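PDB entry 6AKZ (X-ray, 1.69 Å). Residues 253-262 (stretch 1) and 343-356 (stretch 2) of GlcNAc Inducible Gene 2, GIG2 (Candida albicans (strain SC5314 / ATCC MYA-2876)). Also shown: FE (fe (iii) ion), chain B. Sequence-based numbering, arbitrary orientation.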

ATOM      1  N   PHE A 253       3.880  -7.533   1.365  1.00 17.96           N
ATOM      2  CA  PHE A 253       2.532  -7.438   0.806  1.00 17.38           C
ATOM      3  C   PHE A 253       1.737  -6.593   1.758  1.00 16.10           C
ATOM      4  O   PHE A 253       1.427  -7.048   2.882  1.00 13.70           O
ATOM      5  CB  PHE A 253       1.927  -8.830   0.651  1.00 17.32           C
ATOM      6  CG  PHE A 253       0.481  -8.847   0.383  1.00 18.79           C
ATOM      7  CD1 PHE A 253      -0.101  -8.009  -0.595  1.00 16.38           C
ATOM      8  CD2 PHE A 253      -0.333  -9.691   1.073  1.00 17.08           C
ATOM      9  CE1 PHE A 253      -1.470  -8.044  -0.824  1.00 17.97           C
ATOM     10  CE2 PHE A 253      -1.712  -9.699   0.868  1.00 19.02           C
ATOM     11  CZ  PHE A 253      -2.286  -8.875  -0.078  1.00 18.41           C
ATOM     12  N   ARG A 254       1.460  -5.328   1.381  1.00 15.40           N
ATOM     13  CA  ARG A 254       0.702  -4.445   2.284  1.00 14.59           C
ATOM     14  C   ARG A 254      -0.662  -4.247   1.568  1.00 16.06           C
ATOM     15  O   ARG A 254      -0.674  -3.958   0.360  1.00 15.18           O
ATOM     16  CB  ARG A 254       1.394  -3.077   2.434  1.00 19.40           C
ATOM     17  CG  ARG A 254       2.809  -3.151   3.038  1.00 20.85           C
ATOM     18  CD  ARG A 254       3.486  -1.802   3.061  1.00 22.03           C
ATOM     19  NE  ARG A 254       3.760  -1.329   1.704  1.00 25.48           N
ATOM     20  CZ  ARG A 254       4.246  -0.124   1.404  1.00 25.44           C
ATOM     21  NH1 ARG A 254       4.602   0.692   2.374  1.00 21.69           N
ATOM     22  NH2 ARG A 254       4.478   0.203   0.123  1.00 22.73           N
ATOM     23  N   THR A 255      -1.752  -4.451   2.293  1.00 11.82           N
ATOM     24  CA  THR A 255      -3.093  -4.194   1.831  1.00 13.04           C
ATOM     25  C   THR A 255      -3.339  -2.699   1.817  1.00 12.60           C
ATOM     26  O   THR A 255      -4.080  -2.205   0.929  1.00 12.10           O
ATOM     27  CB  THR A 255      -4.138  -4.865   2.731  1.00 12.79           C
ATOM     28  OG1 THR A 255      -3.835  -4.663   4.131  1.00 13.65           O
ATOM     29  CG2 THR A 255      -4.120  -6.344   2.517  1.00 14.22           C
ATOM     30  N   LEU A 256      -2.806  -2.015   2.826  1.00 11.14           N
ATOM     31  CA  LEU A 256      -2.979  -0.585   2.937  1.00 10.99           C
ATOM     32  C   LEU A 256      -1.690   0.070   3.219  1.00 11.14           C
ATOM     33  O   LEU A 256      -0.911  -0.455   4.050  1.00 10.24           O
ATOM     34  CB  LEU A 256      -3.908  -0.264   4.099  1.00 10.87           C
ATOM     35  CG  LEU A 256      -5.342  -0.794   4.037  1.00 11.19           C
ATOM     36  CD1 LEU A 256      -6.026  -0.431   5.365  1.00 11.59           C
ATOM     37  CD2 LEU A 256      -6.082  -0.195   2.846  1.00 10.68           C
ATOM     38  N   GLN A 257      -1.462   1.251   2.657  1.00  9.96           N
ATOM     39  CA  GLN A 257      -0.351   2.100   3.113  1.00 10.82           C
ATOM     40  C   GLN A 257      -0.963   3.063   4.115  1.00 10.79           C
ATOM     41  O   GLN A 257      -2.164   3.319   4.131  1.00 10.05           O
ATOM     42  CB  GLN A 257       0.248   2.922   1.999  1.00 12.99           C
ATOM     43  CG  GLN A 257       0.970   2.094   0.909  1.00 13.72           C
ATOM     44  CD  GLN A 257       1.780   2.961  -0.051  1.00 17.37           C
ATOM     45  OE1 GLN A 257       2.551   3.787   0.400  1.00 18.80           O
ATOM     46  NE2 GLN A 257       1.692   2.705  -1.353  1.00 15.87           N
ATOM     47  N   GLY A 258      -0.118   3.575   4.963  1.00  9.73           N
ATOM     48  CA  GLY A 258      -0.565   4.468   6.021  1.00  9.30           C
ATOM     49  C   GLY A 258       0.472   5.265   6.729  1.00 10.03           C
ATOM     50  O   GLY A 258       1.665   4.901   6.678  1.00  9.12           O
ATOM     51  N   TRP A 259       0.009   6.229   7.509  1.00  9.74           N
ATOM     52  CA  TRP A 259       0.892   6.893   8.453  1.00 10.18           C
ATOM     53  C   TRP A 259       0.166   7.655   9.505  1.00  9.70           C
ATOM     54  O   TRP A 259      -1.076   7.951   9.360  1.00  9.30           O
ATOM     55  CB  TRP A 259       1.812   7.861   7.705  1.00 10.33           C
ATOM     56  CG  TRP A 259       1.240   8.810   6.695  1.00  9.01           C
ATOM     57  CD1 TRP A 259       1.496   8.754   5.343  1.00 10.04           C
ATOM     58  CD2 TRP A 259       0.458  10.029   6.883  1.00  9.57           C
ATOM     59  NE1 TRP A 259       0.918   9.834   4.698  1.00 10.13           N
ATOM     60  CE2 TRP A 259       0.310  10.635   5.593  1.00 11.55           C
ATOM     61  CE3 TRP A 259      -0.116  10.659   7.984  1.00 10.15           C
ATOM     62  CZ2 TRP A 259      -0.427  11.775   5.386  1.00 11.43           C
ATOM     63  CZ3 TRP A 259      -0.840  11.824   7.795  1.00 11.93           C
ATOM     64  CH2 TRP A 259      -0.996  12.366   6.522  1.00 11.11           C
ATOM     65  N   LEU A 260       0.890   7.857  10.582  1.00 10.42           N
ATOM     66  CA  LEU A 260       0.445   8.631  11.754  1.00 10.93           C
ATOM     67  C   LEU A 260       0.971  10.037  11.659  1.00 11.63           C
ATOM     68  O   LEU A 260       2.188  10.234  11.499  1.00 10.43           O
ATOM     69  CB  LEU A 260       0.920   7.988  13.067  1.00 12.49           C
ATOM     70  CG  LEU A 260       0.658   8.758  14.408  1.00 11.82           C
ATOM     71  CD1 LEU A 260      -0.816   8.717  14.675  1.00 13.23           C
ATOM     72  CD2 LEU A 260       1.420   8.050  15.488  1.00 13.73           C
ATOM     73  N   ALA A 261       0.095  11.015  11.780  1.00 10.90           N
ATOM     74  CA  ALA A 261       0.456  12.446  11.753  1.00 11.94           C
ATOM     75  C   ALA A 261       1.166  12.926  13.021  1.00 12.44           C
ATOM     76  O   ALA A 261       0.621  12.817  14.116  1.00 11.70           O
ATOM     77  CB  ALA A 261      -0.800  13.314  11.522  1.00 10.87           C
ATOM     78  N   LEU A 262       2.376  13.453  12.863  1.00 13.69           N
ATOM     79  CA  LEU A 262       3.193  13.982  13.980  1.00 13.48           C
ATOM     80  C   LEU A 262       3.163  15.525  13.953  1.00 14.16           C
ATOM     81  O   LEU A 262       3.799  16.182  14.802  1.00 13.88           O
ATOM     82  CB  LEU A 262       4.628  13.513  13.804  1.00 13.97           C
ATOM     83  CG  LEU A 262       4.847  11.994  13.776  1.00 13.33           C
ATOM     84  CD1 LEU A 262       6.339  11.715  13.557  1.00 15.58           C
ATOM     85  CD2 LEU A 262       4.273  11.377  15.024  1.00 12.60           C
TER
HETATM   86 FE    FE B 501       3.946   5.920  -2.981  1.00 17.60          FE
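Stretch 2 (343-356) KGSFVFWHCDLPHE

The side chain of Gln257 links the strand pairing to the iron site. Its OE1 accepts a hydrogen bond from water 2 (OE1 to water O, 2.7 Å), and that water is itself a ligand of the Fe(III) ion, with its O 2.1 Å from FE. Stretch 2 supplies a direct ligand, His355, whose NE2 lies 2.2 Å from FE and whose ND1 donates a hydrogen bond to Leu353 O (2.8 Å). Gln257 NE2 approaches His355 CE1 to 3.7 Å and also donates to water 1 (3.0 Å to its O), which in turn donates to Cys351 O (2.7 Å).

Stretch 2 lies alongside stretch 1 as an antiparallel neighbour. Strand 346-350 runs against strand 256-261 with 163° between their N-to-C directions and a closest axis approach of 4.6 Å. Both strands are extended, and Gln257 and Trp259 form the hydrogen-bonded pairs with Trp349 and Val347. Gln257 N donates to Trp349 O (2.7 Å) and Trp349 N returns a bond to Gln257 O (2.9 Å); Trp259 N to Val347 O (2.9 Å) and Val347 N to Trp259 O (2.8 Å) repeat the pattern. The ladder extends past strand 346-350 through Ala261 N to Ser345 O and Gly344 N to Ala261 O, both 2.9 Å, and at the other end through Cys351 N to Thr255 O (3.1 Å). Gly344, with phi/psi of 84/6°, adopts a conformation in which a CB would be jammed against the preceding carbonyl.

On the face carrying Gln257, Trp259, Val347 and Trp349, the two indoles meet obliquely, their planes at 74° and Trp259 CD1 3.6 Å from Trp349 CZ3. Each is also covered from the opposing strand: Val347 CB sits 3.9 Å from the centroid of the Trp259 six-membered ring, almost on its normal, and Gln257 CB lies 3.8 Å from that of Trp349.

The other face carries Leu260, Phe346 and Phe348. Gly258 leaves room here for the Phe346 ring, whose CE1 is 4.0 Å from Gly258 CA; an ideal CB would clash with CE1 at 2.8 Å. The same ring has CD2 3.8 Å from Leu260 CB, while Leu256 CD1 packs on Phe348 CD1 at 3.7 Å.

A type I turn from His350 to Leu353, with Leu353 N hydrogen-bonded to His350 O (2.9 Å), takes the chain away from stretch 1 after Cys351, before His355 returns toward Gln257 at the metal.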

ATOM      1  N   LYS A 343      -2.266  16.541  14.234  1.00 16.60           N
ATOM      2  CA  LYS A 343      -1.449  15.591  15.103  1.00 15.43           C
ATOM      3  C   LYS A 343      -2.304  14.468  15.667  1.00 15.55           C
ATOM      4  O   LYS A 343      -3.403  14.714  16.131  1.00 16.84           O
ATOM      5  CB  LYS A 343      -0.853  16.353  16.301  1.00 16.80           C
ATOM      6  CG  LYS A 343       0.189  17.313  15.907  1.00 18.79           C
ATOM      7  CD  LYS A 343       0.660  18.117  17.116  1.00 19.66           C
ATOM      8  CE  LYS A 343       1.771  19.053  16.670  1.00 20.13           C
ATOM      9  NZ  LYS A 343       2.296  19.857  17.815  1.00 23.52           N
ATOM     10  N   GLY A 344      -1.860  13.246  15.507  1.00 13.67           N
ATOM     11  CA  GLY A 344      -2.591  12.121  16.042  1.00 14.98           C
ATOM     12  C   GLY A 344      -3.718  11.569  15.223  1.00 15.46           C
ATOM     13  O   GLY A 344      -4.392  10.616  15.709  1.00 14.51           O
ATOM     14  N   SER A 345      -3.885  12.070  13.994  1.00 12.61           N
ATOM     15  CA  SER A 345      -4.706  11.419  12.986  1.00 14.01           C
ATOM     16  C   SER A 345      -3.877  10.366  12.278  1.00 15.20           C
ATOM     17  O   SER A 345      -2.667  10.416  12.249  1.00 12.60           O
ATOM     18  CB  SER A 345      -5.195  12.388  11.908  1.00 13.57           C
ATOM     19  OG  SER A 345      -6.049  13.327  12.537  1.00 16.13           O
ATOM     20  N   PHE A 346      -4.582   9.382  11.752  1.00 12.78           N
ATOM     21  CA  PHE A 346      -3.991   8.304  10.965  1.00 11.09           C
ATOM     22  C   PHE A 346      -4.619   8.355   9.598  1.00 10.67           C
ATOM     23  O   PHE A 346      -5.854   8.434   9.508  1.00 12.72           O
ATOM     24  CB  PHE A 346      -4.126   6.957  11.628  1.00 11.57           C
ATOM     25  CG  PHE A 346      -3.098   5.984  11.214  1.00 10.57           C
ATOM     26  CD1 PHE A 346      -3.225   5.297  10.008  1.00 10.58           C
ATOM     27  CD2 PHE A 346      -1.946   5.800  11.938  1.00 10.60           C
ATOM     28  CE1 PHE A 346      -2.252   4.464   9.593  1.00 11.70           C
ATOM     29  CE2 PHE A 346      -0.972   4.933  11.515  1.00 10.31           C
ATOM     30  CZ  PHE A 346      -1.100   4.291  10.357  1.00 11.34           C
ATOM     31  N   VAL A 347      -3.789   8.233   8.541  1.00 10.14           N
ATOM     32  CA  VAL A 347      -4.259   8.249   7.189  1.00  9.95           C
ATOM     33  C   VAL A 347      -3.919   6.886   6.545  1.00 10.79           C
ATOM     34  O   VAL A 347      -2.753   6.486   6.539  1.00 10.36           O
ATOM     35  CB  VAL A 347      -3.723   9.424   6.371  1.00 10.89           C
ATOM     36  CG1 VAL A 347      -3.945   9.256   4.871  1.00 11.90           C
ATOM     37  CG2 VAL A 347      -4.296  10.740   6.900  1.00 11.18           C
ATOM     38  N   PHE A 348      -4.918   6.273   5.951  1.00  9.72           N
ATOM     39  CA  PHE A 348      -4.796   4.983   5.204  1.00 10.00           C
ATOM     40  C   PHE A 348      -5.133   5.193   3.733  1.00 11.92           C
ATOM     41  O   PHE A 348      -6.077   5.913   3.387  1.00 10.97           O
ATOM     42  CB  PHE A 348      -5.802   3.961   5.706  1.00 11.27           C
ATOM     43  CG  PHE A 348      -5.482   3.341   7.003  1.00 11.76           C
ATOM     44  CD1 PHE A 348      -4.438   2.445   7.090  1.00 12.96           C
ATOM     45  CD2 PHE A 348      -6.255   3.618   8.147  1.00 13.98           C
ATOM     46  CE1 PHE A 348      -4.086   1.812   8.289  1.00 14.29           C
ATOM     47  CE2 PHE A 348      -5.892   2.994   9.362  1.00 13.18           C
ATOM     48  CZ  PHE A 348      -4.824   2.104   9.420  1.00 12.20           C
ATOM     49  N   TRP A 349      -4.419   4.523   2.844  1.00 12.04           N
ATOM     50  CA  TRP A 349      -4.882   4.386   1.521  1.00 10.82           C
ATOM     51  C   TRP A 349      -4.612   2.957   0.999  1.00 10.76           C
ATOM     52  O   TRP A 349      -3.607   2.278   1.296  1.00  9.84           O
ATOM     53  CB  TRP A 349      -4.386   5.442   0.546  1.00 10.11           C
ATOM     54  CG  TRP A 349      -2.896   5.500   0.318  1.00 12.30           C
ATOM     55  CD1 TRP A 349      -2.238   5.024  -0.763  1.00 12.89           C
ATOM     56  CD2 TRP A 349      -1.900   6.048   1.193  1.00 11.43           C
ATOM     57  NE1 TRP A 349      -0.822   5.230  -0.633  1.00 13.39           N
ATOM     58  CE2 TRP A 349      -0.626   5.935   0.526  1.00 12.84           C
ATOM     59  CE3 TRP A 349      -1.951   6.691   2.443  1.00 12.05           C
ATOM     60  CZ2 TRP A 349       0.559   6.427   1.080  1.00 12.61           C
ATOM     61  CZ3 TRP A 349      -0.733   7.137   3.027  1.00 14.03           C
ATOM     62  CH2 TRP A 349       0.478   7.006   2.358  1.00 13.19           C
ATOM     63  N   HIS A 350      -5.544   2.512   0.183  1.00 10.26           N
ATOM     64  CA  HIS A 350      -5.467   1.190  -0.504  1.00 11.02           C
ATOM     65  C   HIS A 350      -4.221   1.066  -1.370  1.00 11.32           C
ATOM     66  O   HIS A 350      -3.745   2.021  -1.964  1.00 11.07           O
ATOM     67  CB  HIS A 350      -6.712   0.911  -1.331  1.00 10.72           C
ATOM     68  CG  HIS A 350      -6.888  -0.511  -1.738  1.00 10.33           C
ATOM     69  ND1 HIS A 350      -6.338  -1.035  -2.882  1.00 11.49           N
ATOM     70  CD2 HIS A 350      -7.688  -1.478  -1.235  1.00 11.49           C
ATOM     71  CE1 HIS A 350      -6.731  -2.284  -3.037  1.00 12.44           C
ATOM     72  NE2 HIS A 350      -7.551  -2.581  -2.038  1.00 12.71           N
ATOM     73  N   CYS A 351      -3.606  -0.113  -1.348  1.00 12.18           N
ATOM     74  CA  CYS A 351      -2.410  -0.361  -2.120  1.00 13.90           C
ATOM     75  C   CYS A 351      -2.539  -0.050  -3.606  1.00 13.24           C
ATOM     76  O   CYS A 351      -1.541   0.175  -4.278  1.00 16.66           O
ATOM     77  CB  CYS A 351      -1.882  -1.810  -1.898  1.00 16.90           C
ATOM     78  SG  CYS A 351      -3.100  -3.067  -2.358  1.00 17.75           S
ATOM     79  N   ASP A 352      -3.745  -0.016  -4.115  1.00 12.27           N
ATOM     80  CA  ASP A 352      -4.005   0.318  -5.526  1.00 12.05           C
ATOM     81  C   ASP A 352      -4.450   1.755  -5.744  1.00 12.26           C
ATOM     82  O   ASP A 352      -4.988   2.066  -6.837  1.00 13.59           O
ATOM     83  CB  ASP A 352      -5.020  -0.641  -6.134  1.00 12.23           C
ATOM     84  CG  ASP A 352      -4.430  -1.997  -6.569  1.00 12.39           C
ATOM     85  OD1 ASP A 352      -3.168  -2.179  -6.530  1.00 10.99           O
ATOM     86  OD2 ASP A 352      -5.279  -2.924  -6.814  1.00 13.64           O
ATOM     87  N   LEU A 353      -4.318   2.643  -4.734  1.00 10.44           N
ATOM     88  CA  LEU A 353      -4.785   4.001  -4.932  1.00 10.43           C
ATOM     89  C   LEU A 353      -3.664   4.918  -5.491  1.00 10.21           C
ATOM     90  O   LEU A 353      -2.508   4.967  -4.967  1.00 10.91           O
ATOM     91  CB  LEU A 353      -5.290   4.583  -3.619  1.00 10.23           C
ATOM     92  CG  LEU A 353      -6.303   5.668  -3.831  1.00 10.14           C
ATOM     93  CD1 LEU A 353      -7.613   5.064  -4.319  1.00 11.20           C
ATOM     94  CD2 LEU A 353      -6.592   6.512  -2.598  1.00 11.43           C
ATOM     95  N   PRO A 354      -3.932   5.564  -6.616  1.00 11.99           N
ATOM     96  CA  PRO A 354      -2.936   6.539  -7.094  1.00 12.30           C
ATOM     97  C   PRO A 354      -2.739   7.642  -6.060  1.00 12.50           C
ATOM     98  O   PRO A 354      -3.718   8.186  -5.546  1.00 10.93           O
ATOM     99  CB  PRO A 354      -3.600   7.070  -8.361  1.00 12.27           C
ATOM    100  CG  PRO A 354      -4.662   6.093  -8.746  1.00 11.19           C
ATOM    101  CD  PRO A 354      -5.096   5.473  -7.509  1.00 11.57           C
ATOM    102  N   HIS A 355      -1.466   8.033  -5.848  1.00 10.22           N
ATOM    103  CA  HIS A 355      -1.173   9.035  -4.887  1.00 11.39           C
ATOM    104  C   HIS A 355       0.150   9.683  -5.257  1.00 12.65           C
ATOM    105  O   HIS A 355       0.917   9.170  -6.106  1.00 14.36           O
ATOM    106  CB  HIS A 355      -1.137   8.437  -3.494  1.00 10.78           C
ATOM    107  CG  HIS A 355      -0.087   7.395  -3.358  1.00 10.84           C
ATOM    108  ND1 HIS A 355      -0.241   6.138  -3.871  1.00 10.76           N
ATOM    109  CD2 HIS A 355       1.172   7.444  -2.868  1.00 11.35           C
ATOM    110  CE1 HIS A 355       0.866   5.436  -3.667  1.00 11.95           C
ATOM    111  NE2 HIS A 355       1.731   6.213  -3.063  1.00 10.45           N
ATOM    112  N   GLU A 356       0.372  10.833  -4.675  1.00 14.06           N
ATOM    113  CA  GLU A 356       1.712  11.532  -4.763  1.00 15.76           C
ATOM    114  C   GLU A 356       1.803  12.471  -3.576  1.00 18.30           C
ATOM    115  O   GLU A 356       0.819  12.718  -2.892  1.00 20.86           O
ATOM    116  CB  GLU A 356       1.782  12.374  -6.049  1.00 17.14           C
ATOM    117  CG  GLU A 356       0.627  13.318  -6.223  1.00 20.35           C
ATOM    118  CD  GLU A 356       0.652  14.220  -7.481  1.00 25.50           C
ATOM    119  OE1 GLU A 356       1.489  14.006  -8.378  1.00 32.27           O
ATOM    120  OE2 GLU A 356      -0.198  15.165  -7.540  1.00 24.82           O
TER
HETATM  121  O   HOH W   1       0.797   0.288  -2.886  1.00 17.57           O
HETATM  122  O   HOH W   2       4.073   5.500  -0.962  1.00 19.93           O
HETATM  123  O   HOH W   3       6.115   5.494  -2.914  1.00 18.80           O
HETATM  124  O   HOH W   4       4.493   7.885  -2.192  1.00 20.36           O